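Local coordinates for uncharacterized protein (Agrobacterium tumefaciens, PDB 3D01), which is of unknown function but belongs to the YjgF/chorismate mutase-like family of putative endoribonucleases, at residues G56-T61 / F151-E156; R75-C80 / H119-G124. All blocks are in the same frame, centred on the assembly; numbering follows the deposited sequence.

Contact 1 (G56-T61 / F151-E156); sequences GKIAVT and FNASVE
Val60 O accepts a hydrogen bond from Ser154 N at 3.1 Å. The bond is fairly straight, with an N-H...O angle of 155°, and the donor is tilted 33° from the plane of the Val60 carbonyl. Beside this bond the two chains form a single beta bridge, Thr61 with Ala153. Here Thr61 CA sits 3.0 Å from Asn152 O, in a CA-H...O contact. Thr61 CG2 lies 3.5 Å from the same Asn152 O. Ser154 OG packs against the backbone of Thr61, but its hydrogen bond goes one residue further, to Gly62 O. CG1 of Val60 is anti to the backbone N (chi1 -175°), which brings Val60 CG1 to 3.4 Å from Ser154 OG.

The apolar part is carried by Ile58. Ile58 CG1 meets Phe151 CB at 3.9 Å, and the two side chains cross at about a right angle. CG2 of Ile58 rests 4.0 Å from Ala153 CA. The ring of Phe151 leads away from segment 56-61 and stacks with the ring of His119 of the second subunit.

Thr61 and Asn152 also line the pocket that holds a bound PG5, to which Asn152 ND2 is hydrogen-bonded. PG5 probably comes from the crystallisation liquor. Val116 of the second subunit packs on Asn152. This places the pocket near a subunit interface, where trimeric YjgF-like proteins commonly have their clefts; whether it is the functional site is not known.

In the fold, the contact joins the loop after strand 57-58 to the entry of strand 155-163. Ile58 leans on Leu51 and Met53 of strand 44-54. Val60 packs on Ala76 of helix 70-91, and Val155 touches Val121 and Ile122 of helix 118-133.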
loop_
_atom_site.group_PDB
_atom_site.type_symbol
_atom_site.label_atom_id
_atom_site.label_comp_id
_atom_site.label_asym_id
_atom_site.label_seq_id
_atom_site.Cartn_x
_atom_site.Cartn_y
_atom_site.Cartn_z
ATOM N N GLY I 56 -21.593 -12.491 -7.892
ATOM C CA GLY I 56 -20.859 -12.243 -9.096
ATOM C C GLY I 56 -21.083 -10.864 -9.700
ATOM O O GLY I 56 -20.775 -10.667 -10.861
ATOM N N LYS I 57 -21.619 -9.920 -8.929
ATOM C CA LYS I 57 -21.865 -8.574 -9.437
ATOM C C LYS I 57 -21.241 -7.575 -8.488
ATOM O O LYS I 57 -21.174 -7.830 -7.303
ATOM C CB LYS I 57 -23.367 -8.287 -9.505
ATOM C CG LYS I 57 -24.169 -9.191 -10.457
ATOM C CD LYS I 57 -25.636 -8.866 -10.301
ATOM C CE LYS I 57 -26.563 -9.910 -10.921
ATOM N NZ LYS I 57 -26.882 -10.975 -9.919
ATOM N N ILE I 58 -20.833 -6.424 -9.014
ATOM C CA ILE I 58 -20.320 -5.338 -8.173
ATOM C C ILE I 58 -21.541 -4.686 -7.562
ATOM O O ILE I 58 -22.272 -3.973 -8.245
ATOM C CB ILE I 58 -19.535 -4.278 -8.965
ATOM C CG1 ILE I 58 -18.371 -4.888 -9.748
ATOM C CG2 ILE I 58 -19.076 -3.160 -8.017
ATOM C CD1 ILE I 58 -17.163 -5.165 -8.960
ATOM N N ALA I 59 -21.749 -4.905 -6.269
ATOM C CA ALA I 59 -22.979 -4.531 -5.583
ATOM C C ALA I 59 -23.154 -3.049 -5.310
ATOM O O ALA I 59 -24.278 -2.591 -5.188
ATOM C CB ALA I 59 -23.095 -5.296 -4.256
ATOM N N VAL I 60 -22.058 -2.304 -5.193
ATOM C CA VAL I 60 -22.134 -0.881 -4.843
ATOM C C VAL I 60 -21.118 -0.122 -5.733
ATOM O O VAL I 60 -19.941 -0.407 -5.724
ATOM C CB VAL I 60 -21.818 -0.617 -3.366
ATOM C CG1 VAL I 60 -22.033 0.901 -2.998
ATOM C CG2 VAL I 60 -22.632 -1.538 -2.435
ATOM N N THR I 61 -21.652 0.808 -6.517
ATOM C CA THR I 61 -20.909 1.536 -7.518
ATOM C C THR I 61 -21.149 3.034 -7.422
ATOM O O THR I 61 -22.193 3.517 -6.967
ATOM C CB THR I 61 -21.302 1.116 -8.952
ATOM O OG1 THR I 61 -22.718 1.316 -9.127
ATOM C CG2 THR I 61 -20.909 -0.366 -9.237
ATOM N N PHE I 151 -14.377 -0.944 -12.410
ATOM C CA PHE I 151 -15.805 -1.332 -12.511
ATOM C C PHE I 151 -16.739 -0.368 -11.803
ATOM O O PHE I 151 -17.885 -0.679 -11.549
ATOM C CB PHE I 151 -16.018 -2.775 -12.043
ATOM C CG PHE I 151 -15.170 -3.762 -12.781
ATOM C CD1 PHE I 151 -15.599 -4.279 -13.988
ATOM C CD2 PHE I 151 -13.925 -4.156 -12.286
ATOM C CE1 PHE I 151 -14.795 -5.191 -14.692
ATOM C CE2 PHE I 151 -13.129 -5.051 -12.981
ATOM C CZ PHE I 151 -13.582 -5.574 -14.188
ATOM N N ASN I 152 -16.209 0.815 -11.484
ATOM C CA ASN I 152 -16.933 1.842 -10.763
ATOM C C ASN I 152 -17.277 1.388 -9.369
ATOM O O ASN I 152 -18.217 1.894 -8.763
ATOM C CB ASN I 152 -18.193 2.254 -11.535
ATOM C CG ASN I 152 -18.673 3.651 -11.184
ATOM O OD1 ASN I 152 -17.941 4.456 -10.592
ATOM N ND2 ASN I 152 -19.931 3.935 -11.523
ATOM N N ALA I 153 -16.485 0.450 -8.827
ATOM C CA ALA I 153 -16.670 0.032 -7.426
ATOM C C ALA I 153 -16.551 1.262 -6.527
ATOM O O ALA I 153 -15.670 2.131 -6.742
ATOM C CB ALA I 153 -15.638 -1.011 -7.032
ATOM N N SER I 154 -17.373 1.299 -5.489
ATOM C CA SER I 154 -17.313 2.378 -4.508
ATOM C C SER I 154 -16.132 2.214 -3.551
ATOM O O SER I 154 -15.630 3.202 -3.026
ATOM C CB SER I 154 -18.631 2.514 -3.731
ATOM O OG SER I 154 -19.702 2.852 -4.601
ATOM N N VAL I 155 -15.720 0.956 -3.318
ATOM C CA VAL I 155 -14.655 0.640 -2.381
ATOM C C VAL I 155 -13.854 -0.557 -2.932
ATOM O O VAL I 155 -14.417 -1.453 -3.595
ATOM C CB VAL I 155 -15.207 0.256 -0.953
ATOM C CG1 VAL I 155 -14.025 -0.014 0.049
ATOM C CG2 VAL I 155 -16.246 1.279 -0.451
ATOM N N GLU I 156 -12.561 -0.537 -2.669
ATOM C CA GLU I 156 -11.666 -1.652 -2.920
ATOM C C GLU I 156 -10.717 -1.766 -1.710
ATOM O O GLU I 156 -10.235 -0.755 -1.151
ATOM C CB GLU I 156 -10.849 -1.415 -4.184
ATOM C CG GLU I 156 -9.821 -2.469 -4.492
ATOM C CD GLU I 156 -8.885 -2.064 -5.669
ATOM O OE1 GLU I 156 -9.279 -1.234 -6.509
ATOM O OE2 GLU I 156 -7.739 -2.567 -5.747
#

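Contact 2 (R75-C80 / H119-G124); sequences RAAELC and HLVING
Glu78, whose CG touches Gly124 O across the contact, lays its CD over the centre of one face of the Arg75 guanidinium, 3.9 Å above the plane. The Arg75-Glu78 salt bridge would be one of charges only, as the oxygen lies well out of the plane, and its detail is doubtful because OE1 is placed too close to its neighbour. At the other oxygen, a water donates to Glu78 OE2 at 2.7 Å and to Gly124 O at 2.8 Å. The His119 ring has Leu120 CG on one face, offset toward the rim, and stacks with Phe151 of the third subunit.

Glu78 CG is anti to its own carbonyl carbon (chi1 -75°) and lies 3.4 Å from Gly124 O. The chain then runs extended to the carboxylate.

Helices 70-91 and 118-133 pack side by side on the sheet, as in the chorismate mutase-like fold. The axes of the two short segments approach to 7.1 Å and cross at -44°. Ala77 and Gly124 allow the close approach: the CA atoms of Glu78 and Gly124 are 5.1 Å apart, and Gly124 has no side chain to stand between the helices. Ala77 CB presses into the backbone of the other helix, 3.1 Å from Val121 O. Ala77 CB is also 4.4 Å from Val121 CG1. Ile122 turns its CB away from helix 75-80 and packs on Arg141 and Ala143 of strand 140-146.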
loop_
_atom_site.group_PDB
_atom_site.type_symbol
_atom_site.label_atom_id
_atom_site.label_comp_id
_atom_site.label_asym_id
_atom_site.label_seq_id
_atom_site.Cartn_x
_atom_site.Cartn_y
_atom_site.Cartn_z
ATOM N N ARG I 75 -21.627 -0.971 3.602
ATOM C CA ARG I 75 -21.965 -2.275 3.035
ATOM C C ARG I 75 -20.993 -2.707 1.965
ATOM O O ARG I 75 -20.600 -3.845 1.905
ATOM C CB ARG I 75 -23.333 -2.244 2.390
ATOM C CG ARG I 75 -23.847 -3.624 1.923
ATOM C CD ARG I 75 -23.981 -4.627 3.067
ATOM N NE ARG I 75 -24.615 -3.995 4.229
ATOM C CZ ARG I 75 -25.002 -4.617 5.337
ATOM N NH1 ARG I 75 -24.868 -5.931 5.470
ATOM N NH2 ARG I 75 -25.538 -3.908 6.329
ATOM N N ALA I 76 -20.632 -1.794 1.073
ATOM C CA ALA I 76 -19.554 -2.078 0.124
ATOM C C ALA I 76 -18.267 -2.571 0.808
ATOM O O ALA I 76 -17.685 -3.569 0.384
ATOM C CB ALA I 76 -19.247 -0.841 -0.771
ATOM N N ALA I 77 -17.843 -1.881 1.872
ATOM C CA ALA I 77 -16.611 -2.232 2.582
ATOM C C ALA I 77 -16.730 -3.675 3.184
ATOM O O ALA I 77 -15.814 -4.503 3.092
ATOM C CB ALA I 77 -16.334 -1.203 3.670
ATOM N N GLU I 78 -17.892 -3.951 3.746
ATOM C CA GLU I 78 -18.231 -5.292 4.303
ATOM C C GLU I 78 -18.078 -6.358 3.235
ATOM O O GLU I 78 -17.437 -7.382 3.473
ATOM C CB GLU I 78 -19.652 -5.305 4.837
ATOM C CG GLU I 78 -19.863 -4.574 6.179
ATOM C CD GLU I 78 -21.333 -4.425 6.598
ATOM O OE1 GLU I 78 -22.263 -4.433 5.754
ATOM O OE2 GLU I 78 -21.571 -4.297 7.826
ATOM N N LEU I 79 -18.642 -6.098 2.046
ATOM C CA LEU I 79 -18.522 -7.015 0.913
ATOM C C LEU I 79 -17.069 -7.231 0.453
ATOM O O LEU I 79 -16.644 -8.361 0.175
ATOM C CB LEU I 79 -19.422 -6.576 -0.239
ATOM C CG LEU I 79 -20.933 -6.799 -0.071
ATOM C CD1 LEU I 79 -21.657 -6.172 -1.249
ATOM C CD2 LEU I 79 -21.318 -8.288 0.131
ATOM N N CYS I 80 -16.292 -6.145 0.380
ATOM C CA CYS I 80 -14.874 -6.241 0.103
ATOM C C CYS I 80 -14.221 -7.175 1.114
ATOM O O CYS I 80 -13.441 -8.047 0.736
ATOM C CB CYS I 80 -14.207 -4.856 0.157
ATOM S SG CYS I 80 -14.709 -3.756 -1.175
ATOM N N HIS I 119 -12.781 6.913 6.704
ATOM C CA HIS I 119 -12.581 6.076 7.926
ATOM C C HIS I 119 -13.880 5.380 8.333
ATOM O O HIS I 119 -13.877 4.195 8.666
ATOM C CB HIS I 119 -12.000 6.885 9.081
ATOM C CG HIS I 119 -12.802 8.098 9.429
ATOM N ND1 HIS I 119 -12.999 9.148 8.551
ATOM C CD2 HIS I 119 -13.449 8.435 10.565
ATOM C CE1 HIS I 119 -13.744 10.067 9.137
ATOM N NE2 HIS I 119 -14.038 9.653 10.355
ATOM N N LEU I 120 -14.998 6.094 8.267
ATOM C CA LEU I 120 -16.294 5.513 8.605
ATOM C C LEU I 120 -16.684 4.429 7.610
ATOM O O LEU I 120 -17.314 3.405 7.978
ATOM C CB LEU I 120 -17.345 6.601 8.628
ATOM C CG LEU I 120 -17.082 7.694 9.659
ATOM C CD1 LEU I 120 -18.343 8.575 9.754
ATOM C CD2 LEU I 120 -16.672 7.107 10.984
ATOM N N VAL I 121 -16.325 4.646 6.347
ATOM C CA VAL I 121 -16.623 3.663 5.304
ATOM C C VAL I 121 -15.864 2.376 5.547
ATOM O O VAL I 121 -16.437 1.295 5.539
ATOM C CB VAL I 121 -16.320 4.226 3.897
ATOM C CG1 VAL I 121 -16.392 3.096 2.826
ATOM C CG2 VAL I 121 -17.271 5.422 3.617
ATOM N N ILE I 122 -14.571 2.498 5.794
ATOM C CA ILE I 122 -13.722 1.332 5.972
ATOM C C ILE I 122 -14.030 0.650 7.308
ATOM O O ILE I 122 -13.820 -0.554 7.445
ATOM C CB ILE I 122 -12.226 1.681 5.807
ATOM C CG1 ILE I 122 -11.959 2.243 4.401
ATOM C CG2 ILE I 122 -11.359 0.458 6.072
ATOM C CD1 ILE I 122 -12.429 1.357 3.188
ATOM N N ASN I 123 -14.588 1.392 8.259
ATOM C CA ASN I 123 -15.096 0.763 9.495
ATOM C C ASN I 123 -16.061 -0.386 9.207
ATOM O O ASN I 123 -16.106 -1.335 9.996
ATOM C CB ASN I 123 -15.752 1.762 10.438
ATOM C CG ASN I 123 -14.734 2.656 11.157
ATOM O OD1 ASN I 123 -13.524 2.401 11.141
ATOM N ND2 ASN I 123 -15.229 3.717 11.786
ATOM N N GLY I 124 -16.813 -0.318 8.099
ATOM C CA GLY I 124 -17.615 -1.475 7.601
ATOM C C GLY I 124 -16.790 -2.769 7.547
ATOM O O GLY I 124 -17.185 -3.816 8.089
HETATM O O HOH W 1 -19.488 -4.070 9.605
#

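How the contacts relate
From the N terminus the chain passes 56-61, 75-80, 119-124 and 151-156 in that order. Contact 1 closes the outer loop, from the end of strand 57-58 to the start of strand 155-163. Contact 2 is nested inside it and joins helix 70-91 to helix 118-133. Their centres lie 12 Å apart, and they touch. Ala76, in helix 70-91, receives both Val60 and Val155, so its CB meets one residue from each segment of contact 1. Leu79 CD1 packs on Ala59 CB at 3.4 Å. Contact 1 joins the loop after strand 57-58 to inner strand 155-163, beside the ligand pocket, and contact 2 pairs two helices that pack on the sheet.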